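Local coordinates for putative alpha-galactosidase/melibiase (PDB 4OGZ), which probably hydrolyses terminal, non-reducing alpha-D-galactose residues from alpha-D-galactosides, as a glycoside hydrolase family 27 enzyme, at residues 114-117 against 118-122; 124-128 against 129-133; 202-205 against 206-209; 262-265 against 266-270. All coordinates share one frame; numbering follows the deposited sequence.

Interaction 1: residues 114-117 against 118-122; sequences LTEE and LLLQT
Leu118 N is held by two oxygens of Thr115, the N-cap residue of helix 116-128. The sound bond is the side-chain one, Leu118 N to Thr115 OG1 at 3.0 Å; a weak, strongly bent one runs to Thr115 O. The hydroxyl gets there because it sits between its own backbone N and carbonyl carbon (chi1 61°), turned into the first turn. Thr115 O also takes Leu119 N at 3.3 Å, and the next step, Leu120 N to Glu116 O at 3.0 Å, is almost straight (173°). Side chains fill in beside these bonds. Leu119 CD2 meets Leu114 CD2 at 4.1 Å, the two leucines crossing at a slant, while Gln121 CG packs on Glu117 O at 3.1 Å and carries OE1 on to Arg365. One turn further, Leu118 O accepts from both Thr122 N and Thr122 OG1, each at 2.8 Å and from opposite faces of the carbonyl plane. The carboxylate of Glu116, itself buried, is held by a salt bridge from OE2 to Arg165. Helix 166-176 packs against Glu116, Leu119 and Leu120 through Tyr169, Val170 and Tyr173, and Trp104 of strand 102-105 lies against Leu118 and Thr122.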
loop_
_atom_site.group_PDB
_atom_site.type_symbol
_atom_site.label_atom_id
_atom_site.label_comp_id
_atom_site.label_asym_id
_atom_site.label_seq_id
_atom_site.Cartn_x
_atom_site.Cartn_y
_atom_site.Cartn_z
ATOM N N LEU A 114 6.103 -18.929 6.291
ATOM C CA LEU A 114 6.653 -17.798 7.005
ATOM C C LEU A 114 7.775 -18.193 7.923
ATOM O O LEU A 114 7.662 -19.188 8.630
ATOM C CB LEU A 114 5.595 -17.272 7.933
ATOM C CG LEU A 114 4.435 -16.437 7.487
ATOM C CD1 LEU A 114 3.456 -16.417 8.637
ATOM C CD2 LEU A 114 4.944 -15.057 7.165
ATOM N N THR A 115 8.816 -17.380 7.995
ATOM C CA THR A 115 9.826 -17.510 9.032
ATOM C C THR A 115 10.340 -16.141 9.400
ATOM O O THR A 115 10.090 -15.165 8.685
ATOM C CB THR A 115 11.050 -18.344 8.605
ATOM O OG1 THR A 115 11.676 -17.691 7.497
ATOM C CG2 THR A 115 10.638 -19.727 8.202
ATOM N N GLU A 116 10.961 -16.077 10.575
ATOM C CA GLU A 116 11.616 -14.866 11.071
ATOM C C GLU A 116 12.659 -14.417 10.036
ATOM O O GLU A 116 12.754 -13.242 9.703
ATOM C CB GLU A 116 12.249 -15.110 12.460
ATOM C CG GLU A 116 13.363 -14.115 12.808
ATOM C CD GLU A 116 14.242 -14.386 14.020
ATOM O OE1 GLU A 116 13.805 -14.170 15.173
ATOM O OE2 GLU A 116 15.443 -14.707 13.824
ATOM N N GLU A 117 13.389 -15.407 9.497
ATOM C CA GLU A 117 14.409 -15.216 8.476
ATOM C C GLU A 117 13.872 -14.518 7.238
ATOM O O GLU A 117 14.541 -13.679 6.666
ATOM C CB GLU A 117 15.043 -16.573 8.080
ATOM C CG GLU A 117 15.993 -17.181 9.126
ATOM C CD GLU A 117 15.308 -17.852 10.335
ATOM O OE1 GLU A 117 14.092 -18.200 10.230
ATOM O OE2 GLU A 117 15.999 -18.017 11.401
ATOM N N LEU A 118 12.686 -14.917 6.800
ATOM C CA LEU A 118 12.070 -14.353 5.617
ATOM C C LEU A 118 11.795 -12.860 5.852
ATOM O O LEU A 118 12.075 -12.006 4.995
ATOM C CB LEU A 118 10.740 -15.050 5.294
ATOM C CG LEU A 118 9.888 -14.399 4.175
ATOM C CD1 LEU A 118 10.569 -14.464 2.799
ATOM C CD2 LEU A 118 8.493 -15.014 4.085
ATOM N N LEU A 119 11.227 -12.576 7.013
ATOM C CA LEU A 119 10.842 -11.203 7.358
ATOM C C LEU A 119 12.063 -10.292 7.448
ATOM O O LEU A 119 12.058 -9.248 6.812
ATOM C CB LEU A 119 10.020 -11.150 8.641
ATOM C CG LEU A 119 8.505 -11.401 8.556
ATOM C CD1 LEU A 119 7.732 -10.155 8.174
ATOM C CD2 LEU A 119 8.090 -12.492 7.571
ATOM N N LEU A 120 13.096 -10.674 8.193
ATOM C CA LEU A 120 14.276 -9.826 8.314
ATOM C C LEU A 120 14.952 -9.692 6.949
ATOM O O LEU A 120 15.313 -8.595 6.549
ATOM C CB LEU A 120 15.279 -10.341 9.345
ATOM C CG LEU A 120 14.798 -10.727 10.744
ATOM C CD1 LEU A 120 15.974 -11.038 11.614
ATOM C CD2 LEU A 120 13.963 -9.630 11.389
ATOM N N GLN A 121 15.085 -10.801 6.200
ATOM C CA GLN A 121 15.669 -10.742 4.837
ATOM C C GLN A 121 14.877 -9.845 3.859
ATOM O O GLN A 121 15.455 -9.221 2.974
ATOM C CB GLN A 121 15.808 -12.139 4.209
ATOM C CG GLN A 121 16.935 -13.010 4.732
ATOM C CD GLN A 121 16.762 -14.497 4.347
ATOM O OE1 GLN A 121 15.817 -14.875 3.670
ATOM N NE2 GLN A 121 17.657 -15.325 4.818
ATOM N N THR A 122 13.568 -9.781 4.037
ATOM C CA THR A 122 12.716 -8.967 3.202
ATOM C C THR A 122 12.950 -7.484 3.531
ATOM O O THR A 122 13.096 -6.665 2.650
ATOM C CB THR A 122 11.238 -9.377 3.395
ATOM O OG1 THR A 122 11.064 -10.666 2.772
ATOM C CG2 THR A 122 10.273 -8.352 2.784
#

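Interaction 2: residues 124-128 against 129-133; sequences DAMVE and NGMRD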
loop_
_atom_site.group_PDB
_atom_site.type_symbol
_atom_site.label_atom_id
_atom_site.label_comp_id
_atom_site.label_asym_id
_atom_site.label_seq_id
_atom_site.Cartn_x
_atom_site.Cartn_y
_atom_site.Cartn_z
ATOM N N ASP A 124 15.762 -6.290 4.766
ATOM C CA ASP A 124 17.110 -5.989 4.271
ATOM C C ASP A 124 17.081 -5.750 2.767
ATOM O O ASP A 124 17.814 -4.922 2.246
ATOM C CB ASP A 124 18.105 -7.150 4.564
ATOM C CG ASP A 124 18.382 -7.374 6.084
ATOM O OD1 ASP A 124 18.154 -6.467 6.934
ATOM O OD2 ASP A 124 18.855 -8.467 6.414
ATOM N N ALA A 125 16.296 -6.543 2.046
ATOM C CA ALA A 125 16.234 -6.390 0.614
ATOM C C ALA A 125 15.666 -5.020 0.273
ATOM O O ALA A 125 16.183 -4.317 -0.584
ATOM C CB ALA A 125 15.400 -7.493 0.001
HETATM N N MSE A 126 14.621 -4.628 0.984
HETATM C CA MSE A 126 13.919 -3.369 0.714
HETATM C C MSE A 126 14.793 -2.190 1.052
HETATM O O MSE A 126 14.729 -1.138 0.386
HETATM C CB MSE A 126 12.617 -3.373 1.507
HETATM C CG MSE A 126 11.514 -4.119 0.759
HETATM SE SE MSE A 126 9.994 -4.582 1.948
HETATM C CE MSE A 126 9.363 -2.762 2.291
ATOM N N VAL A 127 15.609 -2.323 2.091
ATOM C CA VAL A 127 16.628 -1.312 2.385
ATOM C C VAL A 127 17.570 -1.128 1.201
ATOM O O VAL A 127 17.869 -0.013 0.802
ATOM C CB VAL A 127 17.421 -1.705 3.640
ATOM C CG1 VAL A 127 18.733 -0.942 3.731
ATOM C CG2 VAL A 127 16.562 -1.463 4.866
ATOM N N GLU A 128 18.016 -2.236 0.625
ATOM C CA GLU A 128 19.103 -2.243 -0.309
ATOM C C GLU A 128 18.665 -2.139 -1.763
ATOM O O GLU A 128 19.480 -1.809 -2.609
ATOM C CB GLU A 128 19.912 -3.551 -0.138
ATOM C CG GLU A 128 20.695 -3.647 1.174
ATOM C CD GLU A 128 21.106 -5.065 1.533
ATOM O OE1 GLU A 128 21.246 -5.912 0.612
ATOM O OE2 GLU A 128 21.271 -5.339 2.746
ATOM N N ASN A 129 17.391 -2.389 -2.072
ATOM C CA ASN A 129 16.995 -2.525 -3.474
ATOM C C ASN A 129 16.251 -1.343 -4.038
ATOM O O ASN A 129 15.817 -1.418 -5.177
ATOM C CB ASN A 129 16.173 -3.814 -3.701
ATOM C CG ASN A 129 14.788 -3.770 -3.063
ATOM O OD1 ASN A 129 14.291 -2.726 -2.658
ATOM N ND2 ASN A 129 14.162 -4.932 -2.967
ATOM N N GLY A 130 16.080 -0.264 -3.247
ATOM C CA GLY A 130 15.354 0.871 -3.727
ATOM C C GLY A 130 13.959 1.074 -3.180
ATOM O O GLY A 130 13.482 2.216 -3.154
HETATM N N MSE A 131 13.300 0.009 -2.716
HETATM C CA MSE A 131 11.865 0.104 -2.340
HETATM C C MSE A 131 11.661 0.986 -1.130
HETATM O O MSE A 131 10.725 1.805 -1.114
HETATM C CB MSE A 131 11.214 -1.268 -2.113
HETATM C CG MSE A 131 11.212 -2.066 -3.433
HETATM SE SE MSE A 131 10.485 -3.853 -3.080
HETATM C CE MSE A 131 8.751 -3.413 -2.257
ATOM N N ARG A 132 12.519 0.864 -0.113
ATOM C CA ARG A 132 12.382 1.740 1.056
ATOM C C ARG A 132 12.497 3.199 0.667
ATOM O O ARG A 132 11.822 4.087 1.239
ATOM C CB ARG A 132 13.415 1.416 2.137
ATOM C CG ARG A 132 13.194 2.144 3.446
ATOM C CD ARG A 132 14.138 1.722 4.542
ATOM N NE ARG A 132 15.500 2.191 4.299
ATOM C CZ ARG A 132 16.395 2.468 5.237
ATOM N NH1 ARG A 132 16.115 2.326 6.523
ATOM N NH2 ARG A 132 17.587 2.865 4.879
ATOM N N ASP A 133 13.347 3.476 -0.305
ATOM C CA ASP A 133 13.535 4.886 -0.712
ATOM C C ASP A 133 12.463 5.425 -1.659
ATOM O O ASP A 133 12.453 6.624 -1.967
ATOM C CB ASP A 133 14.956 5.057 -1.266
ATOM C CG ASP A 133 15.976 4.978 -0.166
ATOM O OD1 ASP A 133 15.881 5.835 0.738
ATOM O OD2 ASP A 133 16.830 4.046 -0.152
HETATM O O HOH W 1 17.280 2.134 2.078
HETATM O O HOH W 2 15.758 1.543 -0.776
#
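Val127 CG2 lies over one face of the Arg132 guanidinium, 3.8 Å from NE and displaced toward the rim, the two side chains running alongside in the same direction. At the edge of that flat group, in its plane, Arg132 NE donates to water 1 (2.8 Å), which also lies 2.6 Å from Val127 O and within bonding reach of Asp133 OD2. Water 2 accepts from Asp133 N and touches the same two oxygens; both waters have more acceptors around them than protons. The backbone link is Arg132 N to Met126 O, 3.0 Å, the donor standing 40° out of the carbonyl plane. Here helix 116-128 of the TIM barrel gives way to the loop leading to strand 138-140, and Gly130 makes the turn with positive phi. Just before it, Asn129 OD1 accepts from Met131 N at 2.9 Å, an Asx turn, with CG standing between the backbone N and the carbonyl carbon (chi1 69°). Met126 CG meets SE of Met131 at 4.0 Å; both are selenomethionines. Further out, Arg132 NH1 donates to Arg177 O, Tyr32 is a cation-pi partner of the guanidinium, and Asp133 OD1 is held by Tyr32 OH, Arg39 and Thr35 N.

Interaction 3: residues 202-205 against 206-209; sequences EEID and ARDF
Phe209 bends back over the carbonyl of Asp205, one helical turn earlier. Its CB starts 3.5 Å from Asp205 O. CG is nearer, 3.1 Å from the same oxygen, which therefore stands over one face of the ring, offset toward the rim at the CG end. Along the near side, CD2 is still 3.3 Å from Asp205 O; farther out the ring leaves the carbonyl, and CE2 and CZ rest against Asp205 CB, CZ at 4.1 Å. With CG anti to the carbonyl carbon (chi1 -66°) the ring is directed back along the helix, and the small chi2 of -24° lays its face, not its edge, on the oxygen. The same oxygen takes the helix bond of Phe209 itself: Phe209 N donates to Asp205 O at 2.8 Å, almost in line with the C=O. Around the helix, Asp205 OD1 and Asp208 OD2 stay 5.0 Å apart, and water 3 joins them, 2.5 Å from Asp205 OD1 and 2.8 Å from Asp208 OD2. The likely repulsion is probably eased by their second partners: Asp205 OD2 binds Arg150 and Ser198 OG, and Asp208 OD2 binds His155 ND1. The ring itself packs on Trp145 and on Leu217 of strand 216-220, while Ala206 faces helix 228-244. This is the helix of a beta-alpha-beta unit of the TIM barrel, running from strand 180-186 through helix 202-211 to strand 216-220, with its aromatic side chain turned in toward the sheet.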
loop_
_atom_site.group_PDB
_atom_site.type_symbol
_atom_site.label_atom_id
_atom_site.label_comp_id
_atom_site.label_asym_id
_atom_site.label_seq_id
_atom_site.Cartn_x
_atom_site.Cartn_y
_atom_site.Cartn_z
ATOM N N GLU A 202 -10.784 -9.863 21.540
ATOM C CA GLU A 202 -10.226 -8.759 20.795
ATOM C C GLU A 202 -9.332 -7.880 21.664
ATOM O O GLU A 202 -8.307 -7.362 21.191
ATOM C CB GLU A 202 -11.355 -7.930 20.155
ATOM C CG GLU A 202 -12.214 -8.697 19.144
ATOM C CD GLU A 202 -13.411 -9.427 19.733
ATOM O OE1 GLU A 202 -13.516 -9.550 20.996
ATOM O OE2 GLU A 202 -14.233 -9.937 18.922
ATOM N N GLU A 203 -9.716 -7.678 22.921
ATOM C CA GLU A 203 -9.017 -6.717 23.772
ATOM C C GLU A 203 -7.703 -7.322 24.157
ATOM O O GLU A 203 -6.684 -6.655 24.112
ATOM C CB GLU A 203 -9.786 -6.357 25.051
ATOM C CG GLU A 203 -10.953 -5.412 24.874
ATOM C CD GLU A 203 -12.165 -6.074 24.219
ATOM O OE1 GLU A 203 -12.225 -7.331 24.154
ATOM O OE2 GLU A 203 -13.056 -5.324 23.753
ATOM N N ILE A 204 -7.732 -8.592 24.536
ATOM C CA ILE A 204 -6.503 -9.273 24.927
ATOM C C ILE A 204 -5.546 -9.445 23.726
ATOM O O ILE A 204 -4.351 -9.203 23.868
ATOM C CB ILE A 204 -6.759 -10.584 25.688
ATOM C CG1 ILE A 204 -5.502 -11.006 26.479
ATOM C CG2 ILE A 204 -7.186 -11.681 24.759
ATOM C CD1 ILE A 204 -5.549 -10.680 27.968
ATOM N N ASP A 205 -6.060 -9.751 22.531
ATOM C CA ASP A 205 -5.171 -9.833 21.364
ATOM C C ASP A 205 -4.610 -8.445 20.954
ATOM O O ASP A 205 -3.441 -8.306 20.657
ATOM C CB ASP A 205 -5.875 -10.517 20.206
ATOM C CG ASP A 205 -6.182 -11.988 20.469
ATOM O OD1 ASP A 205 -5.815 -12.548 21.522
ATOM O OD2 ASP A 205 -6.836 -12.603 19.617
ATOM N N ALA A 206 -5.441 -7.403 20.988
ATOM C CA ALA A 206 -4.974 -6.081 20.628
ATOM C C ALA A 206 -3.887 -5.602 21.582
ATOM O O ALA A 206 -2.925 -4.968 21.171
ATOM C CB ALA A 206 -6.129 -5.100 20.622
ATOM N N ARG A 207 -4.048 -5.902 22.864
ATOM C CA ARG A 207 -3.027 -5.565 23.862
ATOM C C ARG A 207 -1.726 -6.298 23.556
ATOM O O ARG A 207 -0.661 -5.702 23.576
ATOM C CB ARG A 207 -3.506 -5.905 25.284
ATOM C CG ARG A 207 -2.415 -5.988 26.358
ATOM C CD ARG A 207 -2.796 -5.359 27.705
ATOM N NE ARG A 207 -3.862 -6.072 28.391
ATOM C CZ ARG A 207 -5.159 -5.757 28.353
ATOM N NH1 ARG A 207 -5.604 -4.717 27.653
ATOM N NH2 ARG A 207 -6.030 -6.501 29.025
ATOM N N ASP A 208 -1.815 -7.585 23.264
ATOM C CA ASP A 208 -0.638 -8.336 22.899
ATOM C C ASP A 208 0.026 -7.707 21.672
ATOM O O ASP A 208 1.215 -7.451 21.670
ATOM C CB ASP A 208 -0.997 -9.810 22.646
ATOM C CG ASP A 208 -1.168 -10.602 23.942
ATOM O OD1 ASP A 208 -0.953 -10.004 25.021
ATOM O OD2 ASP A 208 -1.476 -11.829 23.887
ATOM N N PHE A 209 -0.764 -7.422 20.642
ATOM C CA PHE A 209 -0.246 -6.871 19.370
ATOM C C PHE A 209 0.513 -5.601 19.618
ATOM O O PHE A 209 1.652 -5.445 19.162
ATOM C CB PHE A 209 -1.393 -6.641 18.356
ATOM C CG PHE A 209 -2.074 -7.912 17.872
ATOM C CD1 PHE A 209 -1.428 -9.146 17.896
ATOM C CD2 PHE A 209 -3.379 -7.857 17.370
ATOM C CE1 PHE A 209 -2.057 -10.289 17.427
ATOM C CE2 PHE A 209 -4.018 -8.982 16.914
ATOM C CZ PHE A 209 -3.366 -10.219 16.952
HETATM O O HOH W 3 -3.764 -13.162 22.842
#

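Interaction 4: residues 262-265 against 266-270; sequences WKWA and KKVGG
Lys266 meets the preceding turn through its backbone: water 4 accepts from Lys266 N and donates to Trp262 O, at 3.0 Å and 2.8 Å, where a direct helical bond would otherwise run. Lys267 is placed likewise, with a weak water bridge through water 5 to Lys263 O; its CB lies 3.5 Å from Trp264 O, and its extended chain carries CE past Lys263 O. Solvent has thus slipped between successive turns, in keeping with the weakly bonded character of helix 261-264. At Val268 a direct bond forms, Val268 N to Trp264 O at 3.3 Å, in the carbonyl plane but noticeably bent at the hydrogen (138°); a weak one goes to Ala265 O. Its CG2, set between backbone N and carbonyl carbon, touches the edge of the Trp264 indole, in the ring plane, 4.0 Å from CE3. Trp264 NE1 is satisfied by Arg259 O. Val268 also packs on Tyr235 and Glu236 of helix 228-244 and on Ile253 of strand 250-254. At Gly269 phi turns positive, and the chain closes as a Schellman motif in the TIM barrel, on the way to strand 272-274: Gly269 N donates to Lys266 O at 3.0 Å, the inner bond, and Gly270 N to Ala265 O at 2.9 Å, the outer one. The latter donor stands 36° out of the carbonyl plane. Ala265, which supplies that acceptor, sets its own side chain against Ile253 and against Trp273 of strand 272-274.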
loop_
_atom_site.group_PDB
_atom_site.type_symbol
_atom_site.label_atom_id
_atom_site.label_comp_id
_atom_site.label_asym_id
_atom_site.label_seq_id
_atom_site.Cartn_x
_atom_site.Cartn_y
_atom_site.Cartn_z
ATOM N N TRP A 262 -17.073 -0.399 2.117
ATOM C CA TRP A 262 -16.816 1.041 1.819
ATOM C C TRP A 262 -17.822 1.963 2.508
ATOM O O TRP A 262 -17.511 3.103 2.825
ATOM C CB TRP A 262 -16.775 1.303 0.296
ATOM C CG TRP A 262 -17.849 0.624 -0.523
ATOM C CD1 TRP A 262 -19.037 1.140 -0.868
ATOM C CD2 TRP A 262 -17.830 -0.722 -1.053
ATOM N NE1 TRP A 262 -19.777 0.217 -1.598
ATOM C CE2 TRP A 262 -19.056 -0.932 -1.717
ATOM C CE3 TRP A 262 -16.893 -1.763 -1.031
ATOM C CZ2 TRP A 262 -19.369 -2.131 -2.370
ATOM C CZ3 TRP A 262 -17.212 -2.969 -1.678
ATOM C CH2 TRP A 262 -18.431 -3.146 -2.322
ATOM N N LYS A 263 -19.028 1.487 2.751
ATOM C CA LYS A 263 -20.024 2.313 3.448
ATOM C C LYS A 263 -19.850 2.377 4.961
ATOM O O LYS A 263 -20.230 3.348 5.554
ATOM C CB LYS A 263 -21.414 1.800 3.152
ATOM C CG LYS A 263 -21.797 2.032 1.705
ATOM C CD LYS A 263 -22.977 1.182 1.306
ATOM C CE LYS A 263 -23.409 1.512 -0.103
ATOM N NZ LYS A 263 -24.708 0.851 -0.375
ATOM N N TRP A 264 -19.331 1.327 5.588
ATOM C CA TRP A 264 -19.270 1.294 7.053
ATOM C C TRP A 264 -17.886 1.079 7.669
ATOM O O TRP A 264 -17.734 1.159 8.888
ATOM C CB TRP A 264 -20.222 0.211 7.616
ATOM C CG TRP A 264 -20.027 -1.191 7.032
ATOM C CD1 TRP A 264 -20.778 -1.772 6.041
ATOM C CD2 TRP A 264 -19.062 -2.164 7.412
ATOM N NE1 TRP A 264 -20.323 -3.037 5.773
ATOM C CE2 TRP A 264 -19.264 -3.303 6.596
ATOM C CE3 TRP A 264 -18.021 -2.183 8.344
ATOM C CZ2 TRP A 264 -18.475 -4.434 6.694
ATOM C CZ3 TRP A 264 -17.236 -3.305 8.438
ATOM C CH2 TRP A 264 -17.475 -4.433 7.632
ATOM N N ALA A 265 -16.866 0.842 6.866
ATOM C CA ALA A 265 -15.547 0.524 7.443
ATOM C C ALA A 265 -14.932 1.681 8.246
ATOM O O ALA A 265 -14.403 1.468 9.325
ATOM C CB ALA A 265 -14.589 0.037 6.361
ATOM N N LYS A 266 -15.044 2.901 7.745
ATOM C CA LYS A 266 -14.523 4.041 8.427
ATOM C C LYS A 266 -15.268 4.167 9.768
ATOM O O LYS A 266 -14.653 4.463 10.798
ATOM C CB LYS A 266 -14.665 5.311 7.541
ATOM C CG LYS A 266 -13.835 6.555 7.948
ATOM C CD LYS A 266 -13.246 7.314 6.738
ATOM C CE LYS A 266 -12.404 8.549 7.097
ATOM N NZ LYS A 266 -11.403 8.914 6.033
ATOM N N LYS A 267 -16.574 3.891 9.776
ATOM C CA LYS A 267 -17.355 4.026 11.011
ATOM C C LYS A 267 -16.910 3.071 12.115
ATOM O O LYS A 267 -17.046 3.418 13.268
ATOM C CB LYS A 267 -18.861 3.863 10.768
ATOM C CG LYS A 267 -19.432 4.978 9.913
ATOM C CD LYS A 267 -20.905 4.774 9.560
ATOM C CE LYS A 267 -21.346 5.820 8.538
ATOM N NZ LYS A 267 -22.763 5.647 8.107
ATOM N N VAL A 268 -16.366 1.901 11.785
ATOM C CA VAL A 268 -15.912 0.970 12.821
ATOM C C VAL A 268 -14.389 1.083 13.067
ATOM O O VAL A 268 -13.827 0.228 13.710
ATOM C CB VAL A 268 -16.296 -0.515 12.502
ATOM C CG1 VAL A 268 -17.787 -0.663 12.351
ATOM C CG2 VAL A 268 -15.602 -1.033 11.254
ATOM N N GLY A 269 -13.758 2.122 12.529
ATOM C CA GLY A 269 -12.348 2.401 12.728
ATOM C C GLY A 269 -11.372 1.810 11.729
ATOM O O GLY A 269 -10.185 1.769 11.995
ATOM N N GLY A 270 -11.850 1.340 10.589
ATOM C CA GLY A 270 -10.973 0.858 9.534
ATOM C C GLY A 270 -10.315 1.986 8.756
ATOM O O GLY A 270 -10.934 3.009 8.498
HETATM O O HOH W 4 -15.544 3.049 4.825
HETATM O O HOH W 5 -17.578 3.907 6.587
#

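In the fold
All four contacts belong to the TIM-barrel domain. Interactions 1 and 2 follow each other along helix 116-128, one near its start and the other where it ends, their centres about 14 Å apart. Tyr173 of helix 166-176 serves both, touching Leu120 and bonding Asp124, and Val364 also serves both, against Thr122 and, weakly, Asn129. Interactions 3 and 4 lie with centres about 20 Å and nearest atoms about 11 Å apart; helix 228-244 packs on both. Interaction 4 is across the chain's centre from interaction 2, about 32 Å between centres. The side chains of Glu116 and Asp208 each lie about 8 Å from a bound di(hydroxyethyl)ether, too far to touch it.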